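PDB 4R81: NADH dehydrogenase from Methanothermobacter marburgensis, which binds flavin mononucleotide and probably oxidises NADH or NADPH, passing the electrons to quinones. Local coordinates for residues A[131-136]-A[193-198]; A[73-78]-A[105-110]; A[87-90]-A[96-99]; A[147-152]-A[171-176]. One frame throughout, in Å; residues are numbered along the deposited sequence. Where two conformers were deposited one is given.

Contact 1 (A[131-136]-A[193-198]); sequences VVLCSA and RRAGRN. With FMN (flavin mononucleotide), chain E.
In one of the two conformers modelled for S135, its OG lies 2.7 Å from O4' of the FMN ribityl chain, a hydrogen bond in which either hydroxyl could be the donor. The S135 side chain gets there by setting OG opposite the backbone nitrogen, at a chi1 of 172°. Just past the strand end, CB of A136 comes within 3.7 Å of O2 on the flavin ring system. Back along the strand, V131 and L133 turn their side chains to helix 193-197, and both meet the single methyl of A195. That methyl points into the notch between two branches: CD2 of L133 is 4.1 Å from A195 CB, and CG1 of V131 is 4.3 Å from the same atom. The contact is small and wholly apolar; no hydrogen bond crosses from strand to helix. Salt bridges from R193 to E28 and from R197 to E32 tie the helix to helix 18-32, whose V22 and F26 also pack on L133. An interior strand of the parallel sheet, covered by helices and carrying FMN at its carboxyl end, is the hallmark of the flavodoxin-like fold.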
loop_
_atom_site.group_PDB
_atom_site.type_symbol
_atom_site.label_atom_id
_atom_site.label_comp_id
_atom_site.label_asym_id
_atom_site.label_seq_id
_atom_site.Cartn_x
_atom_site.Cartn_y
_atom_site.Cartn_z
ATOM N N VAL A 131 16.671 2.257 -5.990
ATOM C CA VAL A 131 17.074 1.833 -4.657
ATOM C C VAL A 131 15.931 2.089 -3.672
ATOM O O VAL A 131 15.398 3.201 -3.595
ATOM C CB VAL A 131 18.306 2.623 -4.181
ATOM C CG1 VAL A 131 18.727 2.171 -2.790
ATOM C CG2 VAL A 131 19.456 2.467 -5.168
ATOM N N VAL A 132 15.544 1.066 -2.916
ATOM C CA VAL A 132 14.512 1.228 -1.901
ATOM C C VAL A 132 15.153 1.124 -0.526
ATOM O O VAL A 132 15.805 0.131 -0.213
ATOM C CB VAL A 132 13.415 0.148 -2.032
ATOM C CG1 VAL A 132 12.387 0.283 -0.903
ATOM C CG2 VAL A 132 12.739 0.255 -3.384
ATOM N N LEU A 133 14.974 2.157 0.284
ATOM C CA LEU A 133 15.486 2.168 1.651
ATOM C C LEU A 133 14.284 2.229 2.582
ATOM O O LEU A 133 13.669 3.287 2.777
ATOM C CB LEU A 133 16.429 3.354 1.888
ATOM C CG LEU A 133 17.666 3.478 0.993
ATOM C CD1 LEU A 133 18.521 4.690 1.370
ATOM C CD2 LEU A 133 18.509 2.213 1.041
ATOM N N CYS A 134 13.931 1.071 3.130
ATOM C CA CYS A 134 12.723 0.933 3.925
ATOM C C CYS A 134 13.063 0.691 5.390
ATOM O O CYS A 134 13.683 -0.315 5.745
ATOM C CB CYS A 134 11.897 -0.231 3.377
ATOM S SG CYS A 134 10.446 -0.629 4.333
ATOM N N SER A 135 12.666 1.620 6.247
ATOM C CA SER A 135 12.912 1.485 7.680
ATOM C C SER A 135 11.772 0.700 8.314
ATOM O O SER A 135 10.611 0.959 8.033
ATOM C CB SER A 135 13.026 2.866 8.328
ATOM O OG SER A 135 13.072 2.759 9.739
ATOM N N ALA A 136 12.097 -0.272 9.163
ATOM C CA ALA A 136 11.057 -1.110 9.758
ATOM C C ALA A 136 11.289 -1.318 11.241
ATOM O O ALA A 136 12.431 -1.339 11.695
ATOM C CB ALA A 136 10.995 -2.456 9.050
ATOM N N ARG A 193 24.127 5.080 3.692
ATOM C CA ARG A 193 25.220 5.838 3.094
ATOM C C ARG A 193 25.910 4.992 2.027
ATOM O O ARG A 193 26.200 5.477 0.930
ATOM C CB ARG A 193 26.206 6.286 4.177
ATOM C CG ARG A 193 27.217 7.335 3.735
ATOM C CD ARG A 193 27.806 8.057 4.951
ATOM N NE ARG A 193 27.574 7.309 6.189
ATOM C CZ ARG A 193 26.806 7.724 7.197
ATOM N NH1 ARG A 193 26.655 6.959 8.273
ATOM N NH2 ARG A 193 26.198 8.900 7.140
ATOM N N ARG A 194 26.134 3.720 2.345
ATOM C CA ARG A 194 26.788 2.796 1.425
ATOM C C ARG A 194 25.977 2.644 0.140
ATOM O O ARG A 194 26.538 2.551 -0.947
ATOM C CB ARG A 194 26.991 1.438 2.100
ATOM C CG ARG A 194 27.777 0.430 1.273
ATOM C CD ARG A 194 27.834 -0.938 1.961
ATOM N NE ARG A 194 28.503 -0.848 3.255
ATOM C CZ ARG A 194 28.058 -1.404 4.379
ATOM N NH1 ARG A 194 26.932 -2.113 4.382
ATOM N NH2 ARG A 194 28.747 -1.251 5.501
ATOM N N ALA A 195 24.655 2.632 0.271
ATOM C CA ALA A 195 23.786 2.458 -0.883
ATOM C C ALA A 195 23.906 3.626 -1.853
ATOM O O ALA A 195 23.785 3.449 -3.067
ATOM C CB ALA A 195 22.351 2.271 -0.448
ATOM N N GLY A 196 24.155 4.816 -1.308
ATOM C CA GLY A 196 24.375 6.001 -2.121
ATOM C C GLY A 196 25.738 5.968 -2.787
ATOM O O GLY A 196 25.865 6.233 -3.986
ATOM N N ARG A 197 26.760 5.641 -2.003
ATOM C CA ARG A 197 28.130 5.559 -2.498
ATOM C C ARG A 197 28.258 4.484 -3.582
ATOM O O ARG A 197 28.993 4.655 -4.550
ATOM C CB ARG A 197 29.084 5.269 -1.332
ATOM C CG ARG A 197 30.560 5.203 -1.689
ATOM C CD ARG A 197 31.373 4.715 -0.493
ATOM N NE ARG A 197 30.813 5.210 0.761
ATOM C CZ ARG A 197 30.440 4.439 1.779
ATOM N NH1 ARG A 197 30.591 3.121 1.715
ATOM N NH2 ARG A 197 29.930 4.990 2.871
ATOM N N ASN A 198 27.508 3.395 -3.437
ATOM C CA ASN A 198 27.650 2.268 -4.356
ATOM C C ASN A 198 26.576 2.224 -5.431
ATOM O O ASN A 198 26.318 1.170 -6.006
ATOM C CB ASN A 198 27.677 0.946 -3.585
ATOM C CG ASN A 198 28.934 0.785 -2.755
ATOM O OD1 ASN A 198 29.877 1.569 -2.878
ATOM N ND2 ASN A 198 28.956 -0.233 -1.908
HETATM N N1 FMN E . 7.154 -1.921 11.459
HETATM C C2 FMN E . 7.181 -3.165 10.858
HETATM O O2 FMN E . 8.183 -3.862 10.949
HETATM N N3 FMN E . 6.090 -3.627 10.149
HETATM C C4 FMN E . 4.958 -2.849 10.035
HETATM O O4 FMN E . 4.004 -3.276 9.392
HETATM C C4A FMN E . 4.914 -1.593 10.638
HETATM N N5 FMN E . 3.787 -0.800 10.553
HETATM C C5A FMN E . 3.771 0.448 11.142
HETATM C C6 FMN E . 2.635 1.251 11.036
HETATM C C7 FMN E . 2.601 2.508 11.634
HETATM C C7M FMN E . 1.387 3.379 11.503
HETATM C C8 FMN E . 3.711 2.968 12.344
HETATM C C8M FMN E . 3.687 4.321 13.001
HETATM C C9 FMN E . 4.837 2.156 12.454
HETATM C C9A FMN E . 4.877 0.898 11.854
HETATM N N10 FMN E . 5.998 0.091 11.957
HETATM C C10 FMN E . 6.022 -1.141 11.349
HETATM C "C1'" FMN E . 7.217 0.560 12.685
HETATM C "C2'" FMN E . 7.895 1.551 11.727
HETATM O "O2'" FMN E . 8.399 0.918 10.567
HETATM C "C3'" FMN E . 8.949 2.371 12.451
HETATM O "O3'" FMN E . 8.248 3.261 13.306
HETATM C "C4'" FMN E . 9.792 3.169 11.464
HETATM O "O4'" FMN E . 10.604 2.330 10.671
HETATM C "C5'" FMN E . 10.683 4.178 12.172
HETATM O "O5'" FMN E . 11.176 5.042 11.176
HETATM P P FMN E . 10.704 6.575 11.187
HETATM O O1P FMN E . 11.273 7.214 12.441
HETATM O O2P FMN E . 11.240 7.279 9.965
HETATM O O3P FMN E . 9.196 6.616 11.244
#

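Contact 2 (A[73-78]-A[105-110])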
loop_
_atom_site.group_PDB
_atom_site.type_symbol
_atom_site.label_atom_id
_atom_site.label_comp_id
_atom_site.label_asym_id
_atom_site.label_seq_id
_atom_site.Cartn_x
_atom_site.Cartn_y
_atom_site.Cartn_z
ATOM N N MET A 73 2.523 15.388 -14.460
ATOM C CA MET A 73 3.443 15.802 -15.519
ATOM C C MET A 73 4.786 16.244 -14.938
ATOM O O MET A 73 5.846 15.913 -15.476
ATOM C CB MET A 73 2.831 16.922 -16.368
ATOM C CG MET A 73 1.551 16.522 -17.070
ATOM S SD MET A 73 0.858 17.848 -18.074
ATOM C CE MET A 73 2.051 17.898 -19.410
ATOM N N GLU A 74 4.735 16.977 -13.829
ATOM C CA GLU A 74 5.945 17.424 -13.145
ATOM C C GLU A 74 6.763 16.247 -12.615
ATOM O O GLU A 74 7.991 16.263 -12.682
ATOM C CB GLU A 74 5.601 18.395 -12.006
ATOM C CG GLU A 74 6.730 18.630 -11.005
ATOM C CD GLU A 74 7.860 19.483 -11.560
ATOM O OE1 GLU A 74 7.659 20.141 -12.608
ATOM O OE2 GLU A 74 8.949 19.503 -10.939
ATOM N N GLU A 75 6.087 15.227 -12.094
ATOM C CA GLU A 75 6.795 14.038 -11.624
ATOM C C GLU A 75 7.498 13.338 -12.785
ATOM O O GLU A 75 8.638 12.883 -12.653
ATOM C CB GLU A 75 5.848 13.080 -10.895
ATOM C CG GLU A 75 5.297 13.649 -9.589
ATOM C CD GLU A 75 6.397 14.060 -8.624
ATOM O OE1 GLU A 75 7.154 13.170 -8.159
ATOM O OE2 GLU A 75 6.517 15.281 -8.340
ATOM N N HIS A 76 6.825 13.269 -13.929
ATOM C CA HIS A 76 7.415 12.636 -15.101
ATOM C C HIS A 76 8.650 13.402 -15.586
ATOM O O HIS A 76 9.624 12.793 -16.024
ATOM C CB HIS A 76 6.377 12.470 -16.212
ATOM C CG HIS A 76 5.302 11.484 -15.883
ATOM N ND1 HIS A 76 4.287 11.163 -16.760
ATOM C CD2 HIS A 76 5.089 10.737 -14.772
ATOM C CE1 HIS A 76 3.491 10.270 -16.200
ATOM N NE2 HIS A 76 3.953 9.995 -14.993
ATOM N N GLU A 77 8.615 14.730 -15.492
ATOM C CA GLU A 77 9.789 15.536 -15.830
ATOM C C GLU A 77 10.953 15.260 -14.882
ATOM O O GLU A 77 12.100 15.124 -15.316
ATOM C CB GLU A 77 9.449 17.025 -15.810
ATOM C CG GLU A 77 8.504 17.468 -16.903
ATOM C CD GLU A 77 8.461 18.978 -17.040
ATOM O OE1 GLU A 77 9.518 19.618 -16.845
ATOM O OE2 GLU A 77 7.374 19.521 -17.337
ATOM N N ARG A 78 10.655 15.187 -13.589
ATOM C CA ARG A 78 11.673 14.886 -12.583
ATOM C C ARG A 78 12.320 13.523 -12.819
ATOM O O ARG A 78 13.545 13.386 -12.747
ATOM C CB ARG A 78 11.069 14.963 -11.178
ATOM C CG ARG A 78 10.653 16.376 -10.787
ATOM C CD ARG A 78 9.875 16.406 -9.481
ATOM N NE ARG A 78 9.466 17.761 -9.122
ATOM C CZ ARG A 78 9.011 18.112 -7.925
ATOM N NH1 ARG A 78 8.922 17.209 -6.958
ATOM N NH2 ARG A 78 8.661 19.368 -7.688
ATOM N N ASP A 105 -0.085 5.026 -7.689
ATOM C CA ASP A 105 -1.423 4.986 -8.295
ATOM C C ASP A 105 -1.587 6.081 -9.349
ATOM O O ASP A 105 -2.154 5.851 -10.421
ATOM C CB ASP A 105 -2.533 5.177 -7.247
ATOM C CG ASP A 105 -2.589 4.064 -6.210
ATOM O OD1 ASP A 105 -2.002 2.984 -6.427
ATOM O OD2 ASP A 105 -3.246 4.285 -5.162
ATOM N N ARG A 106 -1.078 7.270 -9.030
ATOM C CA ARG A 106 -1.290 8.457 -9.855
ATOM C C ARG A 106 -0.198 8.729 -10.888
ATOM O O ARG A 106 -0.461 9.336 -11.933
ATOM C CB ARG A 106 -1.466 9.690 -8.958
ATOM C CG ARG A 106 -2.663 9.613 -8.010
ATOM C CD ARG A 106 -2.948 10.966 -7.369
ATOM N NE ARG A 106 -3.216 11.969 -8.395
ATOM C CZ ARG A 106 -2.551 13.113 -8.544
ATOM N NH1 ARG A 106 -1.586 13.445 -7.701
ATOM N NH2 ARG A 106 -2.873 13.935 -9.536
ATOM N N VAL A 107 1.022 8.293 -10.600
ATOM C CA VAL A 107 2.159 8.660 -11.437
ATOM C C VAL A 107 2.498 7.564 -12.439
ATOM O O VAL A 107 2.951 7.849 -13.540
ATOM C CB VAL A 107 3.380 9.095 -10.576
ATOM C CG1 VAL A 107 4.596 9.448 -11.453
ATOM C CG2 VAL A 107 2.994 10.286 -9.689
ATOM N N TRP A 108 2.232 6.312 -12.082
ATOM C CA TRP A 108 2.487 5.212 -13.006
ATOM C C TRP A 108 1.316 5.084 -13.988
ATOM O O TRP A 108 0.490 4.172 -13.880
ATOM C CB TRP A 108 2.677 3.899 -12.242
ATOM C CG TRP A 108 4.084 3.537 -11.725
ATOM C CD1 TRP A 108 4.423 2.359 -11.135
ATOM C CD2 TRP A 108 5.304 4.325 -11.761
ATOM N NE1 TRP A 108 5.753 2.353 -10.795
ATOM C CE2 TRP A 108 6.319 3.541 -11.168
ATOM C CE3 TRP A 108 5.635 5.605 -12.227
ATOM C CZ2 TRP A 108 7.639 3.988 -11.037
ATOM C CZ3 TRP A 108 6.950 6.049 -12.092
ATOM C CH2 TRP A 108 7.934 5.241 -11.501
ATOM N N THR A 109 1.251 5.996 -14.952
ATOM C CA THR A 109 0.075 6.133 -15.817
ATOM C C THR A 109 0.144 5.309 -17.090
ATOM O O THR A 109 1.226 4.961 -17.565
ATOM C CB THR A 109 -0.165 7.613 -16.188
ATOM O OG1 THR A 109 1.033 8.168 -16.744
ATOM C CG2 THR A 109 -0.529 8.394 -14.958
ATOM N N TYR A 110 -1.025 4.990 -17.643
ATOM C CA TYR A 110 -1.081 4.259 -18.894
ATOM C C TYR A 110 -0.440 5.101 -19.991
ATOM O O TYR A 110 -0.719 6.301 -20.115
ATOM C CB TYR A 110 -2.519 3.895 -19.273
ATOM C CG TYR A 110 -2.563 3.036 -20.510
ATOM C CD1 TYR A 110 -2.596 3.607 -21.773
ATOM C CD2 TYR A 110 -2.523 1.649 -20.417
ATOM C CE1 TYR A 110 -2.602 2.833 -22.905
ATOM C CE2 TYR A 110 -2.534 0.865 -21.544
ATOM C CZ TYR A 110 -2.576 1.463 -22.787
ATOM O OH TYR A 110 -2.585 0.691 -23.920
#
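The side chains of H76 and V107 run antiparallel alongside each other, and this packing joins helix 70-80 to the end of helix 98-107 in the flavodoxin-like fold. The imidazole offers its edge. With CG opposite the carbonyl carbon (chi1 -68°), the ring swings across so that NE2 donates to V107 O at 2.8 Å. The bond is nearly straight, 163° at the hydrogen, and it lands on a lone pair in the carbonyl plane while staying close to the plane of the ring. Beside it along the same edge, CE1 lies 3.3 Å from OG1 of T109, and CD2 packs 3.6 Å from CG1 of V107. Y112 stacks on this imidazole, so bond and stack together fix its rotation. A leucine in place of H76 would remove the N-H donor and would probably leave V107 O without this partner and Y112 without its stack. V107 O also takes a weak bond from T109 N, closing the inverse gamma turn centred on W108, whose indole meets W93 of the second subunit edge to face. E75 runs roughly perpendicular to V107, its CB 3.9 Å from CG1 of V107. Its chain then bends at chi2, and OE1 finds the hydroxyl of Y7 and the indole N-H of W103. R78 joins E74 and E75 in a salt-bridge network on the same helix: its NE lies 2.6 Å from E74 OE2, which receives it on the anti lone pair.

Contact 3 (A[87-90]-A[96-99])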
loop_
_atom_site.group_PDB
_atom_site.type_symbol
_atom_site.label_atom_id
_atom_site.label_comp_id
_atom_site.label_asym_id
_atom_site.label_seq_id
_atom_site.Cartn_x
_atom_site.Cartn_y
_atom_site.Cartn_z
ATOM N N PHE A 87 13.554 5.365 -3.236
ATOM C CA PHE A 87 12.333 5.443 -2.450
ATOM C C PHE A 87 12.708 5.238 -0.995
ATOM O O PHE A 87 13.275 4.206 -0.630
ATOM C CB PHE A 87 11.325 4.388 -2.917
ATOM C CG PHE A 87 10.890 4.575 -4.340
ATOM C CD1 PHE A 87 11.662 4.085 -5.390
ATOM C CD2 PHE A 87 9.726 5.276 -4.636
ATOM C CE1 PHE A 87 11.268 4.274 -6.717
ATOM C CE2 PHE A 87 9.323 5.468 -5.958
ATOM C CZ PHE A 87 10.098 4.969 -6.998
ATOM N N ILE A 88 12.413 6.238 -0.173
ATOM C CA ILE A 88 12.794 6.227 1.230
ATOM C C ILE A 88 11.552 6.463 2.073
ATOM O O ILE A 88 10.892 7.498 1.952
ATOM C CB ILE A 88 13.860 7.309 1.524
ATOM C CG1 ILE A 88 15.124 7.024 0.697
ATOM C CG2 ILE A 88 14.173 7.365 3.030
ATOM C CD1 ILE A 88 16.225 8.060 0.869
ATOM N N TYR A 89 11.215 5.484 2.907
ATOM C CA TYR A 89 9.959 5.506 3.652
ATOM C C TYR A 89 10.000 4.520 4.812
ATOM O O TYR A 89 10.798 3.577 4.808
ATOM C CB TYR A 89 8.782 5.175 2.720
ATOM C CG TYR A 89 8.883 3.807 2.069
ATOM C CD1 TYR A 89 9.559 3.644 0.867
ATOM C CD2 TYR A 89 8.314 2.685 2.657
ATOM C CE1 TYR A 89 9.672 2.408 0.264
ATOM C CE2 TYR A 89 8.424 1.430 2.058
ATOM C CZ TYR A 89 9.104 1.302 0.857
ATOM O OH TYR A 89 9.225 0.073 0.249
ATOM N N PRO A 90 9.148 4.738 5.818
ATOM C CA PRO A 90 8.954 3.740 6.873
ATOM C C PRO A 90 7.945 2.668 6.466
ATOM O O PRO A 90 6.975 2.949 5.745
ATOM C CB PRO A 90 8.370 4.569 8.017
ATOM C CG PRO A 90 7.580 5.634 7.320
ATOM C CD PRO A 90 8.374 5.969 6.071
ATOM N N CYS A 96 4.324 0.628 1.768
ATOM C CA CYS A 96 4.676 2.017 1.979
ATOM C C CYS A 96 3.503 2.854 2.529
ATOM O O CYS A 96 2.337 2.427 2.526
ATOM C CB CYS A 96 5.269 2.613 0.702
ATOM S SG CYS A 96 4.147 2.503 -0.647
ATOM N N PRO A 97 3.834 4.032 3.080
ATOM C CA PRO A 97 2.782 4.936 3.544
ATOM C C PRO A 97 1.808 5.215 2.417
ATOM O O PRO A 97 2.203 5.193 1.247
ATOM C CB PRO A 97 3.559 6.210 3.876
ATOM C CG PRO A 97 4.870 5.696 4.359
ATOM C CD PRO A 97 5.173 4.547 3.428
ATOM N N ALA A 98 0.551 5.458 2.766
ATOM C CA ALA A 98 -0.475 5.770 1.780
ATOM C C ALA A 98 -0.037 6.867 0.819
ATOM O O ALA A 98 -0.378 6.819 -0.369
ATOM C CB ALA A 98 -1.767 6.164 2.471
ATOM N N LYS A 99 0.705 7.853 1.333
ATOM C CA LYS A 99 1.183 8.963 0.506
ATOM C C LYS A 99 2.025 8.469 -0.675
ATOM O O LYS A 99 1.861 8.944 -1.803
ATOM C CB LYS A 99 1.988 9.968 1.337
ATOM C CG LYS A 99 2.629 11.061 0.501
ATOM C CD LYS A 99 1.618 12.118 0.071
ATOM C CE LYS A 99 1.380 13.146 1.177
ATOM N NZ LYS A 99 0.196 14.018 0.902
#
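Y89 and C96 bring their CA atoms within 6.5 Å, because the chain leaves strand 87-90 at P90, loops through five residues and comes back alongside the strand end before helix 98-107 begins. The Y89 ring carries much of the contact. A chi1 of 60° tucks its CG between the main-chain N and C and places the ring under C96. There CB of C96 lies over one face, 3.8 Å from the ring centroid and 21° off the normal, a CH-pi contact displaced toward the CD2 and CE2 side. In one of the two conformers modelled for C96, SG stands higher above the same face, 5.3 Å from the ring centroid. This return from strand to helix is the beta-to-alpha half of a crossover in the flavodoxin-like fold, and it passes the carboxyl end of the sheet, where P90 touches FMN and packs against H12 and S19. P97, the N-cap residue of the helix, meets both strand residues: its CD is 3.7 Å from CB of Y89 and 3.3 Å from O of P90. The two proline rings also pack at an oblique angle, P90 CD being 3.9 Å from P97 CG. A serine in place of Y89 would take away the ring face beneath C96 and would probably open a gap toward M156, V132 and C134, which also pack on this tyrosine. Beyond the turn, K101 NZ and D105 OD2 of the second subunit hydrogen-bond to C96 O and A98 N, respectively.

Contact 4 (A[147-152]-A[171-176])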
loop_
_atom_site.group_PDB
_atom_site.type_symbol
_atom_site.label_atom_id
_atom_site.label_comp_id
_atom_site.label_asym_id
_atom_site.label_seq_id
_atom_site.Cartn_x
_atom_site.Cartn_y
_atom_site.Cartn_z
ATOM N N GLY A 147 7.790 -14.052 5.832
ATOM C CA GLY A 147 7.310 -13.948 4.465
ATOM C C GLY A 147 7.000 -12.525 4.030
ATOM O O GLY A 147 6.696 -12.278 2.859
ATOM N N ILE A 148 7.072 -11.584 4.965
ATOM C CA ILE A 148 6.792 -10.185 4.644
ATOM C C ILE A 148 7.881 -9.582 3.737
ATOM O O ILE A 148 7.569 -8.884 2.774
ATOM C CB ILE A 148 6.568 -9.327 5.912
ATOM C CG1 ILE A 148 5.293 -9.768 6.636
ATOM C CG2 ILE A 148 6.447 -7.856 5.550
ATOM C CD1 ILE A 148 4.007 -9.406 5.902
ATOM N N ALA A 149 9.152 -9.864 4.024
ATOM C CA ALA A 149 10.235 -9.356 3.177
ATOM C C ALA A 149 10.067 -9.796 1.717
ATOM O O ALA A 149 10.230 -8.998 0.792
ATOM C CB ALA A 149 11.608 -9.782 3.714
ATOM N N GLU A 150 9.728 -11.068 1.523
ATOM C CA GLU A 150 9.499 -11.612 0.191
ATOM C C GLU A 150 8.304 -10.945 -0.495
ATOM O O GLU A 150 8.348 -10.645 -1.691
ATOM C CB GLU A 150 9.297 -13.124 0.287
ATOM C CG GLU A 150 9.015 -13.815 -1.029
ATOM C CD GLU A 150 9.162 -15.321 -0.918
ATOM O OE1 GLU A 150 9.909 -15.782 -0.024
ATOM O OE2 GLU A 150 8.531 -16.048 -1.716
ATOM N N SER A 151 7.243 -10.711 0.269
ATOM C CA SER A 151 6.068 -10.030 -0.251
ATOM C C SER A 151 6.456 -8.648 -0.737
ATOM O O SER A 151 6.047 -8.209 -1.818
ATOM C CB SER A 151 5.006 -9.904 0.838
ATOM O OG SER A 151 4.560 -11.185 1.250
ATOM N N MET A 152 7.260 -7.962 0.063
ATOM C CA MET A 152 7.647 -6.607 -0.275
ATOM C C MET A 152 8.539 -6.562 -1.497
ATOM O O MET A 152 8.438 -5.640 -2.295
ATOM C CB MET A 152 8.301 -5.920 0.914
ATOM C CG MET A 152 7.380 -5.856 2.101
ATOM S SD MET A 152 7.998 -4.734 3.346
ATOM C CE MET A 152 9.601 -5.434 3.675
ATOM N N MET A 171 16.775 -3.440 -2.699
ATOM C CA MET A 171 16.020 -3.025 -1.517
ATOM C C MET A 171 16.829 -3.299 -0.255
ATOM O O MET A 171 17.411 -4.374 -0.098
ATOM C CB MET A 171 14.653 -3.721 -1.443
ATOM C CG MET A 171 13.752 -3.232 -0.297
ATOM S SD MET A 171 12.103 -3.985 -0.292
ATOM C CE MET A 171 11.256 -3.028 0.964
ATOM N N GLU A 172 16.882 -2.311 0.629
ATOM C CA GLU A 172 17.528 -2.473 1.925
ATOM C C GLU A 172 16.460 -2.348 2.995
ATOM O O GLU A 172 15.830 -1.296 3.128
ATOM C CB GLU A 172 18.576 -1.379 2.150
ATOM C CG GLU A 172 19.596 -1.232 1.034
ATOM C CD GLU A 172 20.811 -2.101 1.223
ATOM O OE1 GLU A 172 20.811 -2.947 2.143
ATOM O OE2 GLU A 172 21.773 -1.936 0.444
ATOM N N ILE A 173 16.242 -3.420 3.749
ATOM C CA ILE A 173 15.337 -3.342 4.883
ATOM C C ILE A 173 16.139 -2.907 6.100
ATOM O O ILE A 173 16.937 -3.671 6.643
ATOM C CB ILE A 173 14.611 -4.669 5.148
ATOM C CG1 ILE A 173 13.715 -5.014 3.955
ATOM C CG2 ILE A 173 13.792 -4.571 6.427
ATOM C CD1 ILE A 173 13.042 -6.374 4.064
ATOM N N LEU A 174 15.938 -1.658 6.505
ATOM C CA LEU A 174 16.643 -1.102 7.651
ATOM C C LEU A 174 15.806 -1.356 8.901
ATOM O O LEU A 174 15.017 -0.509 9.325
ATOM C CB LEU A 174 16.932 0.390 7.434
ATOM C CG LEU A 174 17.663 0.714 6.119
ATOM C CD1 LEU A 174 17.810 2.230 5.874
ATOM C CD2 LEU A 174 19.032 0.024 6.059
ATOM N N GLY A 175 15.965 -2.545 9.475
ATOM C CA GLY A 175 15.067 -3.009 10.518
ATOM C C GLY A 175 15.551 -2.793 11.936
ATOM O O GLY A 175 16.677 -2.353 12.157
ATOM N N GLY A 176 14.679 -3.083 12.897
ATOM C CA GLY A 176 15.013 -2.974 14.306
ATOM C C GLY A 176 14.706 -1.615 14.908
ATOM O O GLY A 176 15.077 -1.333 16.058
#
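No aromatic ring takes part where M152 and A149 meet M171 and I173; the flat group here is the carbonyl of the G147-I148 peptide, whose oxygen is approached from opposite faces of its plane by two donors of S151. The hydroxyl OG of S151 donates to G147 O at 2.9 Å, tilted 32° from that plane, while S151 N bonds to G147 O from the other side at 3.1 Å. The grip holds the first turn of helix 148-152 closed. Across to the strand everything is apolar. The methyl CE of M152 does most of the touching: it sits 3.6 Å from CD1 of I173 and 4.0 Å from CE of M171. A bend at the end of the M152 side chain (chi3 -57°) turns the methyl to I173, whereas M171 reaches out fully extended, and the two methionines cross at about a right angle. CD1 of I173 is shared, since CB of A149 lies 3.7 Å from it as well. The axes of 148-152 and 171-174 approach to 10.8 Å, with 144° between their directions, roughly antiparallel. In this flavodoxin-like fold the helix covers strand 169-174, an outermost strand of the parallel sheet within this chain; M171 also packs on V132 and C134 of its neighbour 129-135. I173 meets E140 and L143 of helix 140-146, while helix 148-162 sends I148 and S151 against V155 and S154 of the second subunit.

In the fold
Contacts 1, 3 and 4 cluster on one sheet: strands 84-90, 129-135 and 169-174 lie side by side, and the centres of these contacts are about 13 to 14 Å apart. Backbone bonds join contact 1 to both others, while Y89 OH packs against M171 CE between contacts 3 and 4. Contact 2 stands off, about 17 Å from contact 3 and 26 Å from contact 4 between centres, but shares helix 98-107 with contact 3. Along the chain, contact 3 is nested within contact 2, and contact 4 within contact 1. One FMN touches P90 and S135, a second FMN D105; contacts 2, 3 and 4 meet the second subunit, so the fold carries two FMN sites and the subunit interface.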